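Local coordinates for monosaccharide ABC transporter substrate-binding protein, CUT2 family (Bradyrhizobium sp., PDB 4YHS) that probably captures a sugar or related small solute in the periplasm and delivers it to an ABC importer of the CUT2 family, at residues A181-A195 with G213-T226. Sequence-based numbering, arbitrary orientation.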
ATOM      1  N   ALA A 181      27.132   9.159   5.972  1.00 33.27           N
ATOM      2  CA  ALA A 181      28.512   8.778   5.746  1.00 39.95           C
ATOM      3  C   ALA A 181      29.429   9.572   6.666  1.00 44.77           C
ATOM      4  O   ALA A 181      29.243  10.775   6.850  1.00 51.05           O
ATOM      5  CB  ALA A 181      28.879   8.997   4.300  1.00 38.45           C
ATOM      6  N   GLY A 182      30.392   8.883   7.268  1.00 43.73           N
ATOM      7  CA  GLY A 182      31.334   9.517   8.168  1.00 35.87           C
ATOM      8  C   GLY A 182      30.967   9.412   9.635  1.00 39.72           C
ATOM      9  O   GLY A 182      31.805   9.689  10.502  1.00 42.95           O
ATOM     10  N   THR A 183      29.722   9.044   9.929  1.00 37.18           N
ATOM     11  CA  THR A 183      29.317   8.810  11.310  1.00 40.46           C
ATOM     12  C   THR A 183      29.498   7.321  11.630  1.00 38.75           C
ATOM     13  O   THR A 183      29.738   6.515  10.727  1.00 41.22           O
ATOM     14  CB  THR A 183      27.870   9.266  11.563  1.00 29.09           C
ATOM     15  OG1 THR A 183      26.948   8.399  10.890  1.00 29.53           O
ATOM     16  CG2 THR A 183      27.671  10.706  11.066  1.00 35.65           C
ATOM     17  N   PRO A 184      29.409   6.954  12.918  1.00 38.91           N
ATOM     18  CA  PRO A 184      29.750   5.580  13.312  1.00 32.18           C
ATOM     19  C   PRO A 184      28.900   4.513  12.621  1.00 25.69           C
ATOM     20  O   PRO A 184      27.716   4.727  12.429  1.00 28.52           O
ATOM     21  CB  PRO A 184      29.483   5.568  14.821  1.00 33.68           C
ATOM     22  CG  PRO A 184      29.513   6.994  15.242  1.00 40.58           C
ATOM     23  CD  PRO A 184      28.977   7.762  14.073  1.00 39.71           C
ATOM     24  N   GLU A 185      29.501   3.380  12.273  1.00 28.61           N
ATOM     25  CA  GLU A 185      28.766   2.284  11.632  1.00 25.27           C
ATOM     26  C   GLU A 185      27.678   1.770  12.582  1.00 27.15           C
ATOM     27  O   GLU A 185      27.932   1.611  13.776  1.00 30.79           O
ATOM     28  CB  GLU A 185      29.722   1.140  11.234  1.00 35.05           C
ATOM     29  CG  GLU A 185      28.998  -0.121  10.708  1.00 33.90           C
ATOM     30  CD  GLU A 185      29.936  -1.136  10.042  1.00 43.02           C
ATOM     31  OE1 GLU A 185      31.137  -0.843   9.937  1.00 36.29           O
ATOM     32  OE2 GLU A 185      29.473  -2.228   9.616  1.00 30.79           O
ATOM     33  N   VAL A 186      26.472   1.537  12.051  1.00 26.48           N
ATOM     34  CA  VAL A 186      25.366   0.933  12.797  1.00 27.35           C
ATOM     35  C   VAL A 186      24.819  -0.213  11.989  1.00 31.58           C
ATOM     36  O   VAL A 186      24.771  -0.140  10.762  1.00 25.47           O
ATOM     37  CB  VAL A 186      24.223   1.930  13.115  1.00 24.54           C
ATOM     38  CG1 VAL A 186      24.715   3.028  14.048  1.00 31.51           C
ATOM     39  CG2 VAL A 186      23.636   2.528  11.826  1.00 27.91           C
ATOM     40  N   VAL A 187      24.429  -1.280  12.679  1.00 25.95           N
ATOM     41  CA  VAL A 187      24.051  -2.525  12.011  1.00 28.84           C
ATOM     42  C   VAL A 187      22.550  -2.667  11.946  1.00 23.63           C
ATOM     43  O   VAL A 187      21.862  -2.496  12.954  1.00 20.05           O
ATOM     44  CB  VAL A 187      24.671  -3.740  12.745  1.00 25.09           C
ATOM     45  CG1 VAL A 187      24.224  -5.048  12.117  1.00 26.31           C
ATOM     46  CG2 VAL A 187      26.185  -3.616  12.746  1.00 24.51           C
ATOM     47  N   VAL A 188      22.031  -2.941  10.746  1.00 20.45           N
ATOM     48  CA  VAL A 188      20.603  -3.187  10.577  1.00 21.64           C
ATOM     49  C   VAL A 188      20.357  -4.657  10.270  1.00 23.17           C
ATOM     50  O   VAL A 188      20.932  -5.194   9.329  1.00 21.83           O
ATOM     51  CB  VAL A 188      19.994  -2.367   9.420  1.00 18.39           C
ATOM     52  CG1 VAL A 188      18.530  -2.729   9.234  1.00 17.73           C
ATOM     53  CG2 VAL A 188      20.177  -0.845   9.655  1.00 22.27           C
ATOM     54  N   GLY A 189      19.453  -5.274  11.023  1.00 20.43           N
ATOM     55  CA  GLY A 189      18.942  -6.588  10.684  1.00 23.35           C
ATOM     56  C   GLY A 189      17.737  -6.349   9.798  1.00 17.93           C
ATOM     57  O   GLY A 189      16.877  -5.585  10.161  1.00 18.10           O
ATOM     58  N   TRP A 190      17.727  -6.975   8.626  1.00 17.44           N
ATOM     59  CA  TRP A 190      16.747  -6.708   7.559  1.00 16.98           C
ATOM     60  C   TRP A 190      16.001  -8.002   7.229  1.00 15.89           C
ATOM     61  O   TRP A 190      16.628  -9.028   6.924  1.00 20.24           O
ATOM     62  CB  TRP A 190      17.486  -6.125   6.357  1.00 18.24           C
ATOM     63  CG  TRP A 190      16.675  -5.857   5.098  1.00 16.31           C
ATOM     64  CD1 TRP A 190      16.952  -6.334   3.869  1.00 17.03           C
ATOM     65  CD2 TRP A 190      15.497  -5.041   4.954  1.00 21.98           C
ATOM     66  NE1 TRP A 190      16.033  -5.891   2.958  1.00 20.89           N
ATOM     67  CE2 TRP A 190      15.129  -5.089   3.594  1.00 19.78           C
ATOM     68  CE3 TRP A 190      14.731  -4.281   5.830  1.00 20.19           C
ATOM     69  CZ2 TRP A 190      14.026  -4.403   3.092  1.00 18.53           C
ATOM     70  CZ3 TRP A 190      13.626  -3.601   5.334  1.00 20.28           C
ATOM     71  CH2 TRP A 190      13.286  -3.663   3.992  1.00 19.78           C
ATOM     72  N   PHE A 191      14.668  -7.934   7.290  1.00 16.14           N
ATOM     73  CA  PHE A 191      13.790  -9.095   7.257  1.00 17.89           C
ATOM     74  C   PHE A 191      12.681  -8.820   6.268  1.00 17.13           C
ATOM     75  O   PHE A 191      11.595  -8.405   6.662  1.00 18.16           O
ATOM     76  CB  PHE A 191      13.220  -9.364   8.639  1.00 14.83           C
ATOM     77  CG  PHE A 191      14.283  -9.573   9.681  1.00 15.67           C
ATOM     78  CD1 PHE A 191      14.828 -10.833   9.905  1.00 16.48           C
ATOM     79  CD2 PHE A 191      14.770  -8.509  10.412  1.00 17.83           C
ATOM     80  CE1 PHE A 191      15.822 -11.022  10.863  1.00 18.09           C
ATOM     81  CE2 PHE A 191      15.776  -8.704  11.372  1.00 18.48           C
ATOM     82  CZ  PHE A 191      16.302  -9.965  11.576  1.00 18.76           C
ATOM     83  N   PRO A 192      12.957  -9.039   4.970  1.00 17.96           N
ATOM     84  CA  PRO A 192      12.100  -8.451   3.929  1.00 19.10           C
ATOM     85  C   PRO A 192      10.818  -9.218   3.601  1.00 20.36           C
ATOM     86  O   PRO A 192       9.947  -8.645   2.929  1.00 16.62           O
ATOM     87  CB  PRO A 192      13.037  -8.388   2.709  1.00 22.60           C
ATOM     88  CG  PRO A 192      14.085  -9.396   2.980  1.00 29.26           C
ATOM     89  CD  PRO A 192      14.263  -9.453   4.449  1.00 20.92           C
ATOM     90  N   GLY A 193      10.673 -10.446   4.084  1.00 18.52           N
ATOM     91  CA  GLY A 193       9.475 -11.231   3.780  1.00 18.43           C
ATOM     92  C   GLY A 193       9.855 -12.412   2.893  1.00 18.86           C
ATOM     93  O   GLY A 193      11.007 -12.788   2.840  1.00 19.06           O
ATOM     94  N   PRO A 194       8.882 -13.006   2.188  1.00 17.84           N
ATOM     95  CA  PRO A 194       9.204 -14.250   1.462  1.00 18.83           C
ATOM     96  C   PRO A 194      10.086 -14.072   0.205  1.00 19.27           C
ATOM     97  O   PRO A 194       9.790 -13.254  -0.674  1.00 19.38           O
ATOM     98  CB  PRO A 194       7.820 -14.786   1.095  1.00 22.52           C
ATOM     99  CG  PRO A 194       6.922 -13.596   1.120  1.00 20.32           C
ATOM    100  CD  PRO A 194       7.428 -12.802   2.295  1.00 18.15           C
ATOM    101  N   ALA A 195      11.163 -14.832   0.156  1.00 26.09           N
ATOM    102  CA  ALA A 195      12.163 -14.697  -0.879  1.00 28.81           C
ATOM    103  C   ALA A 195      11.533 -14.912  -2.249  1.00 21.79           C
ATOM    104  O   ALA A 195      10.751 -15.856  -2.461  1.00 22.50           O
ATOM    105  CB  ALA A 195      13.288 -15.679  -0.646  1.00 25.50           C
ATOM    106  N   GLY A 213      25.985   4.132   0.627  1.00 29.56           N
ATOM    107  CA  GLY A 213      26.756   5.343   0.837  1.00 40.94           C
ATOM    108  C   GLY A 213      26.527   6.014   2.181  1.00 44.10           C
ATOM    109  O   GLY A 213      26.911   7.170   2.359  1.00 49.61           O
ATOM    110  N   SER A 214      25.904   5.309   3.124  1.00 31.29           N
ATOM    111  CA  SER A 214      25.694   5.847   4.471  1.00 30.36           C
ATOM    112  C   SER A 214      26.479   5.013   5.469  1.00 31.71           C
ATOM    113  O   SER A 214      27.137   4.047   5.069  1.00 27.64           O
ATOM    114  CB  SER A 214      24.209   5.852   4.834  1.00 33.34           C
ATOM    115  OG  SER A 214      23.739   4.540   5.075  1.00 26.81           O
ATOM    116  N   ALA A 215      26.408   5.367   6.757  1.00 27.60           N
ATOM    117  CA  ALA A 215      27.090   4.575   7.796  1.00 33.51           C
ATOM    118  C   ALA A 215      26.310   3.298   8.191  1.00 35.73           C
ATOM    119  O   ALA A 215      26.748   2.529   9.062  1.00 35.13           O
ATOM    120  CB  ALA A 215      27.357   5.452   9.031  1.00 27.09           C
ATOM    121  N   ILE A 216      25.189   3.050   7.516  1.00 28.42           N
ATOM    122  CA  ILE A 216      24.415   1.838   7.729  1.00 26.46           C
ATOM    123  C   ILE A 216      25.111   0.635   7.122  1.00 29.54           C
ATOM    124  O   ILE A 216      25.513   0.652   5.950  1.00 31.86           O
ATOM    125  CB  ILE A 216      22.998   1.941   7.108  1.00 25.10           C
ATOM    126  CG1 ILE A 216      22.163   3.017   7.822  1.00 29.45           C
ATOM    127  CG2 ILE A 216      22.293   0.598   7.159  1.00 21.42           C
ATOM    128  CD1 ILE A 216      21.036   3.523   6.978  1.00 37.94           C
ATOM    129  N   LYS A 217      25.242  -0.412   7.927  1.00 21.73           N
ATOM    130  CA  LYS A 217      25.630  -1.726   7.435  1.00 26.42           C
ATOM    131  C   LYS A 217      24.397  -2.629   7.554  1.00 22.61           C
ATOM    132  O   LYS A 217      23.834  -2.764   8.635  1.00 23.80           O
ATOM    133  CB  LYS A 217      26.817  -2.274   8.232  1.00 30.39           C
ATOM    134  CG  LYS A 217      27.065  -3.797   8.064  1.00 34.03           C
ATOM    135  CD  LYS A 217      27.414  -4.199   6.635  1.00 32.95           C
ATOM    136  CE  LYS A 217      27.389  -5.708   6.446  1.00 42.07           C
ATOM    137  NZ  LYS A 217      27.619  -6.107   5.015  1.00 46.49           N
ATOM    138  N   VAL A 218      23.985  -3.233   6.443  1.00 25.00           N
ATOM    139  CA  VAL A 218      22.866  -4.159   6.459  1.00 25.76           C
ATOM    140  C   VAL A 218      23.376  -5.600   6.481  1.00 27.27           C
ATOM    141  O   VAL A 218      24.225  -6.005   5.669  1.00 27.87           O
ATOM    142  CB  VAL A 218      21.948  -3.938   5.247  1.00 22.95           C
ATOM    143  CG1 VAL A 218      20.706  -4.728   5.390  1.00 19.90           C
ATOM    144  CG2 VAL A 218      21.593  -2.494   5.113  1.00 27.39           C
ATOM    145  N   LEU A 219      22.888  -6.379   7.441  1.00 26.23           N
ATOM    146  CA  LEU A 219      23.257  -7.789   7.505  1.00 25.47           C
ATOM    147  C   LEU A 219      22.661  -8.472   6.296  1.00 27.62           C
ATOM    148  O   LEU A 219      21.758  -7.924   5.676  1.00 22.96           O
ATOM    149  CB  LEU A 219      22.745  -8.431   8.785  1.00 25.56           C
ATOM    150  CG  LEU A 219      23.355  -7.900  10.080  1.00 27.68           C
ATOM    151  CD1 LEU A 219      22.688  -8.551  11.302  1.00 31.51           C
ATOM    152  CD2 LEU A 219      24.851  -8.122  10.098  1.00 35.70           C
ATOM    153  N   GLU A 220      23.151  -9.661   5.958  1.00 27.42           N
ATOM    154  CA  GLU A 220      22.552 -10.386   4.855  1.00 29.37           C
ATOM    155  C   GLU A 220      21.052 -10.533   5.160  1.00 20.96           C
ATOM    156  O   GLU A 220      20.666 -10.787   6.308  1.00 21.57           O
ATOM    157  CB  GLU A 220      23.219 -11.752   4.642  1.00 31.75           C
ATOM    158  CG  GLU A 220      24.705 -11.678   4.245  1.00 51.97           C
ATOM    159  CD  GLU A 220      24.959 -11.120   2.829  1.00 67.04           C
ATOM    160  OE1 GLU A 220      24.127 -10.352   2.291  1.00 59.13           O
ATOM    161  OE2 GLU A 220      26.013 -11.460   2.250  1.00 79.68           O
ATOM    162  N   PRO A 221      20.206 -10.337   4.145  1.00 22.07           N
ATOM    163  CA  PRO A 221      18.755 -10.447   4.327  1.00 25.41           C
ATOM    164  C   PRO A 221      18.327 -11.820   4.802  1.00 24.62           C
ATOM    165  O   PRO A 221      18.835 -12.842   4.317  1.00 22.06           O
ATOM    166  CB  PRO A 221      18.207 -10.158   2.928  1.00 23.48           C
ATOM    167  CG  PRO A 221      19.330 -10.435   2.006  1.00 28.79           C
ATOM    168  CD  PRO A 221      20.539  -9.981   2.751  1.00 26.99           C
ATOM    169  N   LYS A 222      17.385 -11.820   5.740  1.00 22.21           N
ATOM    170  CA  LYS A 222      16.793 -13.031   6.269  1.00 27.50           C
ATOM    171  C   LYS A 222      15.349 -13.042   5.830  1.00 23.25           C
ATOM    172  O   LYS A 222      14.520 -12.329   6.384  1.00 20.03           O
ATOM    173  CB  LYS A 222      16.919 -13.087   7.800  1.00 25.28           C
ATOM    174  CG  LYS A 222      18.333 -13.274   8.294  1.00 28.52           C
ATOM    175  CD  LYS A 222      18.833 -14.679   8.013  1.00 42.75           C
ATOM    176  CE  LYS A 222      20.356 -14.689   8.003  1.00 50.55           C
ATOM    177  NZ  LYS A 222      20.871 -16.039   7.813  1.00 52.96           N
ATOM    178  N   TYR A 223      15.080 -13.832   4.794  1.00 22.93           N
ATOM    179  CA  TYR A 223      13.739 -13.992   4.238  1.00 17.71           C
ATOM    180  C   TYR A 223      12.947 -15.039   4.969  1.00 22.81           C
ATOM    181  O   TYR A 223      13.515 -15.953   5.563  1.00 22.19           O
ATOM    182  CB  TYR A 223      13.817 -14.417   2.768  1.00 19.94           C
ATOM    183  CG  TYR A 223      14.527 -13.449   1.861  1.00 19.51           C
ATOM    184  CD1 TYR A 223      13.837 -12.414   1.235  1.00 22.92           C
ATOM    185  CD2 TYR A 223      15.874 -13.602   1.588  1.00 19.26           C
ATOM    186  CE1 TYR A 223      14.483 -11.545   0.384  1.00 25.54           C
ATOM    187  CE2 TYR A 223      16.533 -12.733   0.748  1.00 25.75           C
ATOM    188  CZ  TYR A 223      15.830 -11.723   0.130  1.00 28.36           C
ATOM    189  OH  TYR A 223      16.478 -10.857  -0.719  1.00 36.74           O
ATOM    190  N   GLY A 224      11.628 -14.902   4.918  1.00 20.85           N
ATOM    191  CA  GLY A 224      10.740 -15.957   5.360  1.00 23.19           C
ATOM    192  C   GLY A 224       9.302 -15.532   5.158  1.00 23.96           C
ATOM    193  O   GLY A 224       9.035 -14.358   4.839  1.00 19.51           O
ATOM    194  N   ASP A 225       8.385 -16.488   5.317  1.00 22.56           N
ATOM    195  CA  ASP A 225       6.950 -16.216   5.198  1.00 24.54           C
ATOM    196  C   ASP A 225       6.507 -15.186   6.248  1.00 24.42           C
ATOM    197  O   ASP A 225       7.127 -15.073   7.305  1.00 23.04           O
ATOM    198  CB  ASP A 225       6.133 -17.506   5.367  1.00 28.20           C
ATOM    199  CG  ASP A 225       6.329 -18.486   4.222  1.00 48.14           C
ATOM    200  OD1 ASP A 225       6.533 -18.043   3.069  1.00 48.08           O
ATOM    201  OD2 ASP A 225       6.270 -19.708   4.481  1.00 42.21           O
ATOM    202  N   THR A 226       5.424 -14.467   5.950  1.00 27.75           N
ATOM    203  CA  THR A 226       4.899 -13.413   6.825  1.00 24.93           C
ATOM    204  C   THR A 226       4.046 -13.991   7.957  1.00 23.09           C
ATOM    205  O   THR A 226       2.950 -13.512   8.224  1.00 29.35           O
ATOM    206  CB  THR A 226       4.059 -12.396   6.036  1.00 40.18           C
ATOM    207  OG1 THR A 226       3.183 -13.103   5.155  1.00 33.22           O
ATOM    208  CG2 THR A 226       4.961 -11.450   5.221  1.00 41.27           C
TER
HETATM  209  O   HOH W   1      25.347   9.807   3.751  1.00 34.87           O
HETATM  210  O   HOH W   2      19.303  -9.357   8.003  1.00 24.62           O
HETATM  211  O   HOH W   3      11.745 -11.924   6.488  1.00 18.17           O
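Edge strand 216-218 pairs in parallel with strand 186-191 in the sheet of one lobe of the periplasmic binding protein fold, and helix 198-211 joins them in a beta-alpha-beta crossover. Val-186 O takes the Lys-217 N-H and Val-188 N gives its hydrogen to Lys-217 O at 2.8 Å, both nearly straight; Leu-219 N continues the pattern to Val-188 O. Past the end of strand 216-218 the direct backbone bonding is interrupted, and a water accepting from Trp-190 N and donating to Glu-220 O bridges the gap before Lys-222 N returns to Trp-190 O.

On the face that carries Val-188, CG2 of that residue meets Ile-216 CG2 at 3.6 Å, while Val-218 CG1 lies against Trp-190 CB. The indole NE1 hydrogen-bonds to Asn-204 of the crossover helix, and the ring stacks on Phe-207. Val-187 projects to the other face, where CG1, anti to the backbone N (chi1 177°), is carried against Leu-219 CG.

Past the strands, Tyr-223 is wedged among Pro-192, Gly-193 and Ala-195. Pro-192 CG comes to 3.4 Å from Tyr-223 CE1, the two side chains crossing at about a right angle, and Ala-195 CB sits over one ring face in a CH-pi contact, 4.0 Å from the centroid. Replacing this tyrosine by an alanine would probably leave Pro-192 CG and the Ala-195 methyl without their aromatic partner and open a gap between them. Gly-193 O lies in the ring plane at its edge, 3.3 Å from Tyr-223 CD1, and also accepts from Gly-224 N, which approaches from above the carbonyl plane.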